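Local coordinates for protein lysyl-trna-dependent l-ysyl-phosphatidylgycerol synthase (Bacillus licheniformis, PDB 4V36) that probably transfers lysine from lysyl-tRNA to phosphatidylglycerol, making the lysyl-phosphatidylglycerol linked to bacterial resistance, at residues 113-125 against 249-263. Residues are numbered along the deposited sequence; the frame is centred on the assembly and turned at random.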
# COMPACT_ATOMS: atom_id res chain seq x y z
N PHE A 113 -11.81 -13.43 -3.27
CA PHE A 113 -11.40 -13.85 -1.94
C PHE A 113 -10.92 -12.64 -1.14
O PHE A 113 -10.01 -11.93 -1.57
CB PHE A 113 -10.29 -14.90 -2.04
CG PHE A 113 -9.68 -15.26 -0.72
CD1 PHE A 113 -10.33 -16.12 0.15
CD2 PHE A 113 -8.44 -14.75 -0.35
CE1 PHE A 113 -9.76 -16.45 1.37
CE2 PHE A 113 -7.87 -15.08 0.86
CZ PHE A 113 -8.53 -15.93 1.72
N LYS A 114 -11.53 -12.41 0.01
CA LYS A 114 -11.21 -11.24 0.82
C LYS A 114 -9.86 -11.38 1.50
O LYS A 114 -9.65 -12.27 2.32
CB LYS A 114 -12.30 -10.99 1.87
CG LYS A 114 -12.30 -9.58 2.43
CD LYS A 114 -13.59 -9.27 3.18
CE LYS A 114 -13.66 -7.80 3.58
NZ LYS A 114 -14.92 -7.48 4.29
N LEU A 115 -8.94 -10.49 1.15
CA LEU A 115 -7.57 -10.53 1.66
C LEU A 115 -7.45 -9.85 3.01
O LEU A 115 -6.63 -10.23 3.85
CB LEU A 115 -6.62 -9.87 0.66
CG LEU A 115 -6.58 -10.47 -0.75
CD1 LEU A 115 -6.01 -9.47 -1.73
CD2 LEU A 115 -5.76 -11.75 -0.75
N GLY A 116 -8.27 -8.83 3.22
CA GLY A 116 -8.21 -8.04 4.44
C GLY A 116 -8.97 -6.74 4.25
O GLY A 116 -9.69 -6.57 3.27
N GLU A 117 -8.81 -5.81 5.19
CA GLU A 117 -9.49 -4.53 5.11
C GLU A 117 -8.53 -3.38 5.40
O GLU A 117 -7.67 -3.48 6.27
CB GLU A 117 -10.67 -4.49 6.09
CG GLU A 117 -11.83 -5.38 5.70
CD GLU A 117 -12.89 -5.48 6.77
OE1 GLU A 117 -12.54 -5.78 7.94
OE2 GLU A 117 -14.08 -5.26 6.46
N GLU A 118 -8.69 -2.29 4.66
CA GLU A 118 -7.89 -1.09 4.88
C GLU A 118 -8.53 -0.21 5.95
O GLU A 118 -9.73 0.05 5.91
CB GLU A 118 -7.73 -0.29 3.58
CG GLU A 118 -6.81 -0.93 2.56
CD GLU A 118 -6.64 -0.08 1.31
OE1 GLU A 118 -7.48 0.81 1.09
OE2 GLU A 118 -5.67 -0.31 0.57
N ALA A 119 -7.72 0.23 6.90
CA ALA A 119 -8.20 1.11 7.96
C ALA A 119 -8.24 2.55 7.49
O ALA A 119 -7.20 3.18 7.27
CB ALA A 119 -7.32 0.97 9.20
N ILE A 120 -9.45 3.09 7.34
CA ILE A 120 -9.63 4.47 6.91
C ILE A 120 -10.08 5.34 8.07
O ILE A 120 -11.20 5.22 8.55
CB ILE A 120 -10.66 4.57 5.77
CG1 ILE A 120 -10.35 3.54 4.68
CG2 ILE A 120 -10.67 5.98 5.20
CD1 ILE A 120 -8.97 3.67 4.08
N VAL A 121 -9.19 6.23 8.52
CA VAL A 121 -9.47 7.07 9.67
C VAL A 121 -10.01 8.44 9.27
O VAL A 121 -9.41 9.15 8.47
CB VAL A 121 -8.20 7.27 10.53
CG1 VAL A 121 -8.47 8.25 11.66
CG2 VAL A 121 -7.72 5.94 11.08
N ASP A 122 -11.17 8.79 9.83
CA ASP A 122 -11.76 10.11 9.62
C ASP A 122 -10.95 11.16 10.38
O ASP A 122 -10.95 11.18 11.61
CB ASP A 122 -13.22 10.12 10.07
CG ASP A 122 -13.99 11.33 9.57
OD1 ASP A 122 -13.37 12.39 9.32
OD2 ASP A 122 -15.23 11.22 9.42
N LEU A 123 -10.28 12.04 9.64
CA LEU A 123 -9.40 13.04 10.24
C LEU A 123 -10.17 14.16 10.94
O LEU A 123 -9.64 14.81 11.84
CB LEU A 123 -8.46 13.63 9.19
CG LEU A 123 -7.44 12.66 8.59
CD1 LEU A 123 -6.56 13.37 7.58
CD2 LEU A 123 -6.60 12.03 9.68
N ASP A 124 -11.40 14.38 10.51
CA ASP A 124 -12.23 15.43 11.10
C ASP A 124 -12.73 15.05 12.49
O ASP A 124 -12.81 15.89 13.38
CB ASP A 124 -13.41 15.76 10.19
CG ASP A 124 -13.00 16.52 8.95
OD1 ASP A 124 -12.02 17.30 9.03
OD2 ASP A 124 -13.65 16.34 7.90
N THR A 125 -13.07 13.77 12.66
CA THR A 125 -13.65 13.31 13.92
C THR A 125 -12.63 12.61 14.81
O THR A 125 -12.95 12.21 15.93
CB THR A 125 -14.82 12.35 13.67
OG1 THR A 125 -14.39 11.26 12.85
CG2 THR A 125 -15.97 13.07 12.98
N LYS A 249 -5.08 16.81 8.99
CA LYS A 249 -6.25 17.62 9.31
C LYS A 249 -5.96 19.10 9.08
O LYS A 249 -6.83 19.86 8.66
CB LYS A 249 -6.69 17.38 10.76
CG LYS A 249 -7.93 18.15 11.19
CD LYS A 249 -8.27 17.87 12.64
CE LYS A 249 -9.51 18.62 13.07
NZ LYS A 249 -10.71 18.24 12.26
N GLU A 250 -4.72 19.49 9.36
CA GLU A 250 -4.30 20.88 9.20
C GLU A 250 -4.23 21.28 7.73
O GLU A 250 -4.52 22.42 7.38
CB GLU A 250 -2.94 21.09 9.87
CG GLU A 250 -2.44 22.53 9.85
CD GLU A 250 -3.22 23.44 10.78
OE1 GLU A 250 -3.94 22.92 11.66
OE2 GLU A 250 -3.11 24.67 10.63
N GLN A 251 -3.85 20.34 6.88
CA GLN A 251 -3.72 20.61 5.45
C GLN A 251 -5.08 20.62 4.75
O GLN A 251 -5.22 21.18 3.67
CB GLN A 251 -2.80 19.59 4.79
CG GLN A 251 -1.36 19.66 5.27
CD GLN A 251 -0.71 21.00 4.98
OE1 GLN A 251 -0.98 21.62 3.95
NE2 GLN A 251 0.15 21.45 5.89
N GLY A 252 -6.07 20.00 5.38
CA GLY A 252 -7.42 19.99 4.84
C GLY A 252 -7.85 18.64 4.30
O GLY A 252 -8.83 18.54 3.57
N TYR A 253 -7.10 17.59 4.65
CA TYR A 253 -7.45 16.24 4.23
C TYR A 253 -8.56 15.68 5.11
O TYR A 253 -8.64 15.99 6.30
CB TYR A 253 -6.23 15.33 4.26
CG TYR A 253 -5.14 15.74 3.30
CD1 TYR A 253 -5.33 15.65 1.92
CD2 TYR A 253 -3.91 16.21 3.75
CE1 TYR A 253 -4.34 16.03 1.04
CE2 TYR A 253 -2.92 16.58 2.87
CZ TYR A 253 -3.13 16.49 1.52
OH TYR A 253 -2.14 16.86 0.64
N THR A 254 -9.42 14.85 4.52
CA THR A 254 -10.58 14.33 5.22
C THR A 254 -10.33 12.95 5.83
O THR A 254 -10.78 12.67 6.94
CB THR A 254 -11.80 14.24 4.27
OG1 THR A 254 -12.03 15.51 3.66
CG2 THR A 254 -13.05 13.82 5.04
N ALA A 255 -9.60 12.11 5.11
CA ALA A 255 -9.38 10.74 5.56
C ALA A 255 -7.92 10.31 5.43
O ALA A 255 -7.15 10.91 4.68
CB ALA A 255 -10.27 9.78 4.77
N PHE A 256 -7.55 9.27 6.17
CA PHE A 256 -6.21 8.70 6.09
C PHE A 256 -6.28 7.18 5.96
O PHE A 256 -7.01 6.52 6.69
CB PHE A 256 -5.38 9.08 7.32
CG PHE A 256 -3.91 8.80 7.17
CD1 PHE A 256 -3.40 7.54 7.43
CD2 PHE A 256 -3.04 9.80 6.77
CE1 PHE A 256 -2.05 7.28 7.29
CE2 PHE A 256 -1.69 9.54 6.63
CZ PHE A 256 -1.19 8.28 6.89
N ASN A 257 -5.52 6.64 5.02
CA ASN A 257 -5.46 5.20 4.82
C ASN A 257 -4.28 4.61 5.59
O ASN A 257 -3.13 4.84 5.25
CB ASN A 257 -5.34 4.87 3.33
CG ASN A 257 -5.62 3.41 3.02
OD1 ASN A 257 -5.46 2.53 3.87
ND2 ASN A 257 -6.05 3.14 1.79
N MET A 258 -4.58 3.84 6.64
CA MET A 258 -3.54 3.25 7.47
C MET A 258 -3.03 1.94 6.89
O MET A 258 -2.23 1.24 7.52
CB MET A 258 -4.05 3.02 8.89
CG MET A 258 -4.38 4.30 9.64
SD MET A 258 -4.69 3.98 11.39
CE MET A 258 -3.10 3.33 11.90
N GLY A 259 -3.48 1.59 5.69
CA GLY A 259 -3.07 0.36 5.05
C GLY A 259 -3.97 -0.80 5.41
O GLY A 259 -4.88 -0.66 6.23
N MET A 260 -3.72 -1.95 4.80
CA MET A 260 -4.57 -3.12 5.00
C MET A 260 -4.30 -3.81 6.33
O MET A 260 -3.17 -3.86 6.80
CB MET A 260 -4.40 -4.10 3.84
CG MET A 260 -5.51 -5.14 3.74
SD MET A 260 -5.41 -6.14 2.24
CE MET A 260 -3.89 -7.04 2.54
N ALA A 261 -5.36 -4.35 6.92
CA ALA A 261 -5.25 -5.13 8.15
C ALA A 261 -5.92 -6.48 7.94
O ALA A 261 -6.81 -6.60 7.10
CB ALA A 261 -5.89 -4.38 9.31
N PRO A 262 -5.49 -7.51 8.69
CA PRO A 262 -6.13 -8.82 8.56
C PRO A 262 -7.59 -8.78 8.98
O PRO A 262 -7.98 -7.96 9.81
CB PRO A 262 -5.31 -9.71 9.50
CG PRO A 262 -4.68 -8.76 10.47
CD PRO A 262 -4.39 -7.52 9.67
N LEU A 263 -8.40 -9.67 8.41
CA LEU A 263 -9.81 -9.75 8.75
C LEU A 263 -9.99 -10.24 10.18
O LEU A 263 -9.11 -10.91 10.74
CB LEU A 263 -10.55 -10.69 7.79
CG LEU A 263 -10.55 -10.31 6.31
CD1 LEU A 263 -11.20 -11.41 5.49
CD2 LEU A 263 -11.27 -8.99 6.10
O HOH W 1 -7.21 -12.09 6.70
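An antiparallel strand pair with a beta bulge joins Glu117–Asp122 to Ala255–Ala261 in the central mixed sheet. Glu117 and Ala261 exchange both backbone bonds, as do Val121 and Phe256; between them the register slips by one residue. The bulge lies on the 255-261 strand, where Ala119 N bonds Gly259 O (3.1 Å) while Met258 N, one residue earlier, meets Ala119 O almost straight on (2.8 Å). Both ends of the Asn257 amide are bonded at the bulge. With CG anti to the backbone N (chi1 -166°), OD1 accepts from Gly259 N, two residues further on, in an Asx turn, and ND2 reaches across to Glu118 OE1 (2.8 Å). That oxygen is approached from above the carboxylate plane, the two flat groups being turned 73° apart. Ile120 CD1 presses on the same amide at Asn257 CG (3.5 Å). On the other face, Val121 CG2 touches Met258 SD (3.6 Å), next to Phe241 and Phe245 of helix 236-251. Past the paired strands, Leu123 N still bonds Thr254 O, and its CD1 and CD2 rest on Tyr253 CB and Phe256 CB. At the far end Leu263 CD2 fits among Gly116 CA, Lys114 CE and Glu117 CG (3.7 Å to the last); Lys114 NZ and Glu117 OE2 form a salt bridge beside it, while Glu117 OE1 pairs with Arg296. Strands 305-313 and 220-228 flank the pair, placing it in the middle of the extended mixed sheet of this acetyltransferase-clan fold, with the nearest atoms of Gly259 and the bound lysine amide about 9 Å apart.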